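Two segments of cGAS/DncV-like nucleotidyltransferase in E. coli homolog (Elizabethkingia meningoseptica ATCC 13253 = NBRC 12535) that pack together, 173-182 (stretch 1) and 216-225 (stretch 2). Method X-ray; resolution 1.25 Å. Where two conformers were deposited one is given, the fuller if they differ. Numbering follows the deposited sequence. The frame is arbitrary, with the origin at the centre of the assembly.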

# COMPACT_ATOMS: atom_id res chain seq x y z
N GLN A 173 10.71 -2.03 4.95
CA GLN A 173 10.34 -2.41 6.31
C GLN A 173 8.85 -2.73 6.41
O GLN A 173 8.46 -3.65 7.15
CB GLN A 173 10.72 -1.27 7.25
CG GLN A 173 12.23 -0.96 7.29
CD GLN A 173 12.73 0.09 6.29
OE1 GLN A 173 12.15 0.31 5.23
NE2 GLN A 173 13.83 0.74 6.64
N HIS A 174 8.02 -1.99 5.69
CA HIS A 174 6.60 -2.32 5.59
C HIS A 174 6.41 -3.72 5.03
O HIS A 174 5.66 -4.54 5.59
CB HIS A 174 5.95 -1.29 4.67
CG HIS A 174 4.48 -1.47 4.50
ND1 HIS A 174 3.56 -0.67 5.15
CD2 HIS A 174 3.76 -2.33 3.74
CE1 HIS A 174 2.34 -1.05 4.82
NE2 HIS A 174 2.44 -2.05 3.96
N TYR A 175 7.08 -4.01 3.92
CA TYR A 175 6.98 -5.33 3.30
C TYR A 175 7.40 -6.42 4.28
O TYR A 175 6.67 -7.39 4.51
CB TYR A 175 7.84 -5.40 2.02
CG TYR A 175 7.96 -6.84 1.59
CD1 TYR A 175 6.92 -7.46 0.92
CD2 TYR A 175 9.07 -7.60 1.93
CE1 TYR A 175 6.98 -8.79 0.58
CE2 TYR A 175 9.14 -8.95 1.60
CZ TYR A 175 8.09 -9.53 0.92
OH TYR A 175 8.12 -10.86 0.58
N SER A 176 8.57 -6.26 4.89
CA SER A 176 9.11 -7.34 5.72
C SER A 176 8.27 -7.57 6.97
O SER A 176 8.00 -8.72 7.34
CB SER A 176 10.54 -7.00 6.10
OG SER A 176 11.34 -6.93 4.94
N ASN A 177 7.86 -6.49 7.63
CA ASN A 177 7.09 -6.65 8.86
C ASN A 177 5.71 -7.24 8.58
O ASN A 177 5.21 -8.05 9.37
CB ASN A 177 6.99 -5.33 9.61
CG ASN A 177 8.29 -4.93 10.27
OD1 ASN A 177 9.22 -5.74 10.37
ND2 ASN A 177 8.36 -3.70 10.74
N GLY A 178 5.08 -6.84 7.48
CA GLY A 178 3.77 -7.40 7.17
C GLY A 178 3.87 -8.87 6.81
O GLY A 178 3.01 -9.68 7.17
N THR A 179 4.92 -9.24 6.08
CA THR A 179 5.13 -10.64 5.74
C THR A 179 5.37 -11.47 6.99
O THR A 179 4.79 -12.55 7.15
CB THR A 179 6.30 -10.73 4.76
OG1 THR A 179 5.95 -10.04 3.55
CG2 THR A 179 6.64 -12.17 4.43
N GLU A 180 6.20 -10.96 7.90
CA GLU A 180 6.44 -11.67 9.16
C GLU A 180 5.13 -11.88 9.93
O GLU A 180 4.87 -12.97 10.44
CB GLU A 180 7.46 -10.89 9.99
CG GLU A 180 7.83 -11.57 11.30
CD GLU A 180 8.69 -12.81 11.11
OE1 GLU A 180 9.28 -12.98 10.03
OE2 GLU A 180 8.77 -13.61 12.06
N LYS A 181 4.31 -10.83 10.05
CA LYS A 181 3.08 -10.98 10.81
C LYS A 181 2.16 -12.01 10.17
O LYS A 181 1.56 -12.84 10.87
CB LYS A 181 2.35 -9.66 10.99
CG LYS A 181 1.17 -9.79 11.94
CD LYS A 181 0.41 -8.49 12.07
CE LYS A 181 -0.75 -8.58 13.05
NZ LYS A 181 -0.25 -8.60 14.46
N THR A 182 2.02 -11.99 8.84
CA THR A 182 1.15 -12.98 8.22
C THR A 182 1.70 -14.38 8.43
O THR A 182 0.94 -15.33 8.67
CB THR A 182 0.86 -12.63 6.75
OG1 THR A 182 -0.53 -12.89 6.52
CG2 THR A 182 1.70 -13.40 5.79
N SER A 216 -5.74 1.86 1.59
CA SER A 216 -5.19 0.52 1.78
C SER A 216 -4.08 0.53 2.82
O SER A 216 -4.02 -0.35 3.68
CB SER A 216 -4.65 -0.04 0.46
OG SER A 216 -3.91 -1.24 0.69
N PHE A 217 -3.19 1.52 2.75
CA PHE A 217 -2.12 1.63 3.73
C PHE A 217 -2.68 1.71 5.14
O PHE A 217 -2.18 1.06 6.06
CB PHE A 217 -1.27 2.86 3.41
CG PHE A 217 -0.16 3.10 4.39
CD1 PHE A 217 1.03 2.40 4.30
CD2 PHE A 217 -0.31 4.03 5.41
CE1 PHE A 217 2.04 2.62 5.20
CE2 PHE A 217 0.71 4.25 6.32
CZ PHE A 217 1.89 3.54 6.21
N PHE A 218 -3.70 2.54 5.33
CA PHE A 218 -4.29 2.73 6.65
C PHE A 218 -4.88 1.42 7.15
O PHE A 218 -4.65 1.03 8.30
CB PHE A 218 -5.34 3.83 6.54
CG PHE A 218 -5.83 4.38 7.85
CD1 PHE A 218 -4.96 4.98 8.74
CD2 PHE A 218 -7.17 4.38 8.14
CE1 PHE A 218 -5.43 5.53 9.91
CE2 PHE A 218 -7.64 4.92 9.31
CZ PHE A 218 -6.76 5.52 10.18
N ILE A 219 -5.62 0.71 6.30
CA ILE A 219 -6.18 -0.59 6.69
C ILE A 219 -5.06 -1.55 7.10
O ILE A 219 -5.14 -2.22 8.13
CB ILE A 219 -7.05 -1.16 5.56
CG1 ILE A 219 -8.28 -0.28 5.33
CG2 ILE A 219 -7.44 -2.62 5.86
CD1 ILE A 219 -9.13 -0.69 4.14
N GLU A 220 -4.01 -1.62 6.28
CA GLU A 220 -2.90 -2.52 6.59
C GLU A 220 -2.30 -2.22 7.95
O GLU A 220 -2.01 -3.14 8.72
CB GLU A 220 -1.83 -2.43 5.51
CG GLU A 220 -2.25 -3.08 4.21
CD GLU A 220 -1.23 -2.97 3.11
OE1 GLU A 220 -0.05 -3.31 3.33
OE2 GLU A 220 -1.64 -2.55 2.02
N CYS A 221 -2.13 -0.93 8.27
CA CYS A 221 -1.55 -0.56 9.55
C CYS A 221 -2.50 -0.88 10.70
O CYS A 221 -2.06 -1.34 11.76
CB CYS A 221 -1.18 0.92 9.56
SG CYS A 221 0.19 1.41 8.47
N LEU A 222 -3.80 -0.62 10.53
CA LEU A 222 -4.75 -0.91 11.60
C LEU A 222 -4.72 -2.39 11.95
O LEU A 222 -4.62 -2.76 13.13
CB LEU A 222 -6.16 -0.50 11.20
CG LEU A 222 -6.41 0.99 11.04
CD1 LEU A 222 -7.79 1.20 10.40
CD2 LEU A 222 -6.30 1.72 12.35
N VAL A 223 -4.84 -3.26 10.95
CA VAL A 223 -4.88 -4.69 11.24
C VAL A 223 -3.54 -5.15 11.81
O VAL A 223 -3.50 -6.07 12.64
CB VAL A 223 -5.30 -5.49 9.99
CG1 VAL A 223 -5.40 -6.96 10.31
CG2 VAL A 223 -6.62 -4.97 9.44
N TYR A 224 -2.45 -4.51 11.40
CA TYR A 224 -1.12 -4.89 11.87
C TYR A 224 -1.02 -4.77 13.38
O TYR A 224 -0.27 -5.52 14.01
CB TYR A 224 -0.06 -4.00 11.19
CG TYR A 224 1.35 -4.37 11.59
CD1 TYR A 224 1.99 -5.45 11.02
CD2 TYR A 224 2.03 -3.66 12.57
CE1 TYR A 224 3.26 -5.82 11.41
CE2 TYR A 224 3.30 -4.02 12.96
CZ TYR A 224 3.91 -5.09 12.37
OH TYR A 224 5.17 -5.45 12.76
N ASN A 225 -1.73 -3.82 13.98
CA ASN A 225 -1.65 -3.58 15.41
C ASN A 225 -2.56 -4.48 16.23
O ASN A 225 -2.51 -4.43 17.47
CB ASN A 225 -1.91 -2.10 15.72
CG ASN A 225 -0.73 -1.21 15.36
OD1 ASN A 225 0.11 -0.90 16.21
ND2 ASN A 225 -0.66 -0.80 14.10
O HOH W 1 5.91 -7.97 12.05

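Both stretches are helical, 173-182 throughout and 216-224 in the second, and their axes approach no closer than 11.4 Å, with N-to-C directions 46° apart. That spacing is wide for two helices in contact, and the buried surface is modest, 345 Å² with both sides summed. The nearest CA atoms across the pair, those of G178 and Y224, are 7.2 Å apart. Long side chains therefore bridge most of the gap, and the contacting residues of stretch 1, H174, N177, G178 and K181, recur at the three- and four-residue spacing that keeps one side of a helix turned to a partner.

Q173 makes no contact, so the interface begins at H174. Its CA-to-CB bond points sideways, but with chi1 at -178° (t) the imidazole extends until its end comes nearer stretch 2. NE2 of H174 donates a hydrogen bond to OE1 of E220 at 2.9 Å, with an N-H...acceptor angle of 160°. The acceptor lies at the edge of the imidazole, near its plane, where an N-H of the ring points. E220 meets it with its CA-to-CB bond directed toward stretch 1 and an m, t side chain. Both residues are buried, and the bond gives a polar group on each an appropriate partner. The other ring nitrogen, ND1 of H174, is 3.6 Å from CE1 of F217. The two rings meet rim to rim, their centroids 5.5 Å apart and their planes at 23°, with neither over the face of the other; the phenyl group thus supplies nonpolar packing beside the polar bond.

N177 points toward stretch 2, and its CB lies 3.6 Å from OH of Y224. Its backbone is engaged as well: O of N177 sits at the edge of the tyrosine ring, 3.6 Å from CE1 of Y224. A water adds a bridge, donating to O of N177 at 2.8 Å and hydrogen-bonding with OH of Y224 at 2.7 Å. Y224 suits this place because its t rotamer carries a long ring across the gap and its hydroxyl reaches the water; with 94 Å² covered, it gives the largest share of the contact.

G178 has no side chain, and N of G178 lies 4.4 Å from CE1 of Y224. The absence of a side chain is not forced by this contact: an ideal CB would be 5.3 Å from CD1 of Y224, leaving room.

After T179 and E180, which make no contact, K181 points toward stretch 2. Its t, t, t chain packs its aliphatic part against the tyrosine, CD of K181 lying 3.6 Å from CD1 of Y224. The final turn, chi4 at 74° (p), places NZ of K181 3.1 Å from O of Y224, a weak hydrogen bond near the C-terminal end of stretch 2. NZ also stands 5.4 Å from the Y224 ring centroid, 18° off the normal, at most a weak cation-pi attraction.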